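M152 protein (Murid herpesvirus 1, PDB 4G59) is a viral MHC class I-like immune-evasion glycoprotein that probably binds host NKG2D-ligand proteins of the RAE-1 family to keep them off the cell surface. Local coordinates at residues Ile26-Gly31 with Pro94-Tyr99. Numbering follows the deposited sequence.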
ATOM      1  N   ILE B  26      11.220  -7.943   3.925  1.00 27.58           N
ATOM      2  CA  ILE B  26      10.184  -8.210   2.926  1.00 30.26           C
ATOM      3  C   ILE B  26      10.679  -8.014   1.501  1.00 32.88           C
ATOM      4  O   ILE B  26      11.338  -7.009   1.192  1.00 34.70           O
ATOM      5  CB  ILE B  26       8.906  -7.390   3.160  1.00 32.41           C
ATOM      6  CG1 ILE B  26       8.209  -7.859   4.440  1.00 35.51           C
ATOM      7  CG2 ILE B  26       7.924  -7.581   2.029  1.00 26.54           C
ATOM      8  CD1 ILE B  26       7.182  -6.886   4.954  1.00 29.32           C
ATOM      9  N   SER B  27      10.381  -8.987   0.638  1.00 30.71           N
ATOM     10  CA  SER B  27      10.750  -8.892  -0.764  1.00 31.33           C
ATOM     11  C   SER B  27       9.552  -9.171  -1.657  1.00 35.73           C
ATOM     12  O   SER B  27       8.914 -10.247  -1.594  1.00 32.94           O
ATOM     13  CB  SER B  27      11.923  -9.806  -1.095  1.00 30.15           C
ATOM     14  OG  SER B  27      13.126  -9.222  -0.659  1.00 38.34           O
ATOM     15  N   TYR B  28       9.261  -8.175  -2.481  1.00 33.37           N
ATOM     16  CA  TYR B  28       8.123  -8.196  -3.374  1.00 36.02           C
ATOM     17  C   TYR B  28       8.630  -8.096  -4.791  1.00 39.15           C
ATOM     18  O   TYR B  28       9.187  -7.050  -5.197  1.00 39.03           O
ATOM     19  CB  TYR B  28       7.238  -6.980  -3.082  1.00 37.60           C
ATOM     20  CG  TYR B  28       6.119  -6.744  -4.085  1.00 41.68           C
ATOM     21  CD1 TYR B  28       5.357  -7.795  -4.575  1.00 35.76           C
ATOM     22  CD2 TYR B  28       5.797  -5.455  -4.508  1.00 43.00           C
ATOM     23  CE1 TYR B  28       4.333  -7.580  -5.473  1.00 36.63           C
ATOM     24  CE2 TYR B  28       4.758  -5.237  -5.410  1.00 38.56           C
ATOM     25  CZ  TYR B  28       4.037  -6.303  -5.884  1.00 37.37           C
ATOM     26  OH  TYR B  28       3.009  -6.087  -6.786  1.00 41.31           O
ATOM     27  N   ARG B  29       8.435  -9.169  -5.550  1.00 40.84           N
ATOM     28  CA  ARG B  29       8.752  -9.138  -6.967  1.00 39.88           C
ATOM     29  C   ARG B  29       7.526  -8.717  -7.748  1.00 39.12           C
ATOM     30  O   ARG B  29       6.518  -9.425  -7.784  1.00 40.18           O
ATOM     31  CB  ARG B  29       9.242 -10.486  -7.472  1.00 42.63           C
ATOM     32  CG  ARG B  29       9.702 -10.407  -8.912  1.00 41.72           C
ATOM     33  CD  ARG B  29      10.131 -11.749  -9.446  1.00 46.22           C
ATOM     34  NE  ARG B  29      10.893 -11.566 -10.674  1.00 49.97           N
ATOM     35  CZ  ARG B  29      10.345 -11.501 -11.883  1.00 51.85           C
ATOM     36  NH1 ARG B  29       9.023 -11.617 -12.039  1.00 47.42           N
ATOM     37  NH2 ARG B  29      11.125 -11.319 -12.937  1.00 51.56           N
ATOM     38  N   GLU B  30       7.645  -7.564  -8.383  1.00 41.16           N
ATOM     39  CA  GLU B  30       6.554  -6.925  -9.097  1.00 43.82           C
ATOM     40  C   GLU B  30       6.625  -7.275 -10.583  1.00 45.24           C
ATOM     41  O   GLU B  30       5.605  -7.548 -11.234  1.00 44.65           O
ATOM     42  CB  GLU B  30       6.712  -5.423  -8.911  1.00 41.97           C
ATOM     43  CG  GLU B  30       5.629  -4.588  -9.482  1.00 44.39           C
ATOM     44  CD  GLU B  30       5.945  -3.128  -9.335  1.00 45.31           C
ATOM     45  OE1 GLU B  30       7.140  -2.777  -9.455  1.00 54.28           O
ATOM     46  OE2 GLU B  30       5.007  -2.338  -9.095  1.00 52.95           O
ATOM     47  N   GLY B  31       7.843  -7.239 -11.115  1.00 41.97           N
ATOM     48  CA  GLY B  31       8.094  -7.626 -12.487  1.00 47.72           C
ATOM     49  C   GLY B  31       9.558  -7.955 -12.708  1.00 48.27           C
ATOM     50  O   GLY B  31      10.308  -8.107 -11.750  1.00 44.61           O
ATOM     51  N   PRO B  94       3.130 -11.376  -9.725  1.00 40.47           N
ATOM     52  CA  PRO B  94       3.806 -10.816  -8.550  1.00 41.91           C
ATOM     53  C   PRO B  94       3.739 -11.790  -7.372  1.00 42.32           C
ATOM     54  O   PRO B  94       2.785 -12.569  -7.264  1.00 42.92           O
ATOM     55  CB  PRO B  94       3.010  -9.534  -8.262  1.00 35.51           C
ATOM     56  CG  PRO B  94       1.617  -9.804  -8.839  1.00 39.22           C
ATOM     57  CD  PRO B  94       1.867 -10.674 -10.048  1.00 43.55           C
ATOM     58  N   VAL B  95       4.760 -11.755  -6.521  1.00 37.06           N
ATOM     59  CA  VAL B  95       4.833 -12.629  -5.353  1.00 38.07           C
ATOM     60  C   VAL B  95       5.561 -11.893  -4.235  1.00 38.59           C
ATOM     61  O   VAL B  95       6.403 -11.020  -4.510  1.00 38.40           O
ATOM     62  CB  VAL B  95       5.580 -13.963  -5.679  1.00 35.85           C
ATOM     63  CG1 VAL B  95       6.960 -13.702  -6.222  1.00 35.83           C
ATOM     64  CG2 VAL B  95       5.680 -14.844  -4.457  1.00 35.76           C
ATOM     65  N   VAL B  96       5.240 -12.211  -2.978  1.00 39.84           N
ATOM     66  CA  VAL B  96       5.990 -11.626  -1.852  1.00 33.74           C
ATOM     67  C   VAL B  96       6.578 -12.706  -0.955  1.00 34.39           C
ATOM     68  O   VAL B  96       5.911 -13.698  -0.644  1.00 36.60           O
ATOM     69  CB  VAL B  96       5.112 -10.667  -0.969  1.00 35.16           C
ATOM     70  CG1 VAL B  96       5.963  -9.960   0.105  1.00 32.17           C
ATOM     71  CG2 VAL B  96       4.389  -9.650  -1.812  1.00 32.79           C
ATOM     72  N   PHE B  97       7.813 -12.496  -0.513  1.00 37.39           N
ATOM     73  CA  PHE B  97       8.377 -13.305   0.573  1.00 37.73           C
ATOM     74  C   PHE B  97       8.671 -12.460   1.800  1.00 35.13           C
ATOM     75  O   PHE B  97       9.312 -11.405   1.712  1.00 33.77           O
ATOM     76  CB  PHE B  97       9.642 -14.041   0.116  1.00 36.51           C
ATOM     77  CG  PHE B  97       9.346 -15.271  -0.683  1.00 44.21           C
ATOM     78  CD1 PHE B  97       9.185 -16.508  -0.044  1.00 40.93           C
ATOM     79  CD2 PHE B  97       9.179 -15.205  -2.064  1.00 40.29           C
ATOM     80  CE1 PHE B  97       8.890 -17.654  -0.762  1.00 38.08           C
ATOM     81  CE2 PHE B  97       8.875 -16.370  -2.785  1.00 43.72           C
ATOM     82  CZ  PHE B  97       8.736 -17.593  -2.123  1.00 39.92           C
ATOM     83  N   GLU B  98       8.217 -12.944   2.948  1.00 34.62           N
ATOM     84  CA  GLU B  98       8.379 -12.230   4.204  1.00 35.19           C
ATOM     85  C   GLU B  98       9.183 -13.077   5.191  1.00 38.05           C
ATOM     86  O   GLU B  98       8.746 -14.175   5.572  1.00 38.63           O
ATOM     87  CB  GLU B  98       7.002 -11.959   4.769  1.00 38.54           C
ATOM     88  CG  GLU B  98       6.962 -11.027   5.929  1.00 42.37           C
ATOM     89  CD  GLU B  98       5.593 -10.414   6.081  1.00 47.69           C
ATOM     90  OE1 GLU B  98       5.031  -9.963   5.051  1.00 45.93           O
ATOM     91  OE2 GLU B  98       5.086 -10.408   7.223  1.00 51.28           O
ATOM     92  N   TYR B  99      10.357 -12.586   5.593  1.00 37.50           N
ATOM     93  CA  TYR B  99      11.166 -13.263   6.603  1.00 35.74           C
ATOM     94  C   TYR B  99      11.072 -12.539   7.943  1.00 40.19           C
ATOM     95  O   TYR B  99      11.611 -11.444   8.100  1.00 39.40           O
ATOM     96  CB  TYR B  99      12.630 -13.318   6.165  1.00 36.67           C
ATOM     97  CG  TYR B  99      12.871 -14.051   4.862  1.00 38.99           C
ATOM     98  CD1 TYR B  99      13.273 -15.386   4.848  1.00 37.63           C
ATOM     99  CD2 TYR B  99      12.700 -13.407   3.648  1.00 33.59           C
ATOM    100  CE1 TYR B  99      13.503 -16.051   3.642  1.00 40.03           C
ATOM    101  CE2 TYR B  99      12.924 -14.047   2.464  1.00 35.10           C
ATOM    102  CZ  TYR B  99      13.328 -15.367   2.453  1.00 36.98           C
ATOM    103  OH  TYR B  99      13.549 -15.979   1.243  1.00 35.21           O
TER
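Tyr28 and Val96 meet between two central antiparallel strands of the MHC class I-like platform, the sheet on which helix 68-89 packs. Strand 95-99 runs back beside strand 26-31, with their axes 4.7 Å apart. Ser27 and Phe97 form one hydrogen-bonded pair, with Ser27 N to Phe97 O at 2.9 Å and nearly straight. Arg29 and Val95 form the next. Side chains alternate between the two faces of the sheet.

Ile26, Tyr28, Val96 and Glu98 share the face turned from that helix. Tyr28 CG is anti to its backbone N (chi1 171°), which brings CG next to Val96 CG2. The side chains of Tyr28 and Pro94 lie side by side, pointing the same way, and Tyr28 CE1 is 3.7 Å from Pro94 CB. Val96 CG2 approaches the ring obliquely, 3.5 Å from Tyr28 CD1. The other methyl of Val96, CG1, touches Ile26 CG2 at 3.6 Å. One valine thus links the two larger side chains. Ile26 lies alongside Glu98. Its CG1 packs on Glu98 CG, and its CD1 lies near the carboxylate. On another protein's chain, an aromatic side chain packs on Tyr28 and a basic one on Pro94.

The opposite face carries Ser27, Arg29, Val95 and Phe97. Arg29 CB and Val95 CG1 make a loose contact at 4.1 Å, and both side chains touch Val81 of helix 68-89. Phe97 meets Phe80 edge-to-face, while Ser27 OG is hydrogen-bonded to His37 ND1. Val95 O accepts the N-H of Arg29 and also lies near the plane of the Tyr28 ring, at its edge, 3.4 Å from Tyr28 CD1.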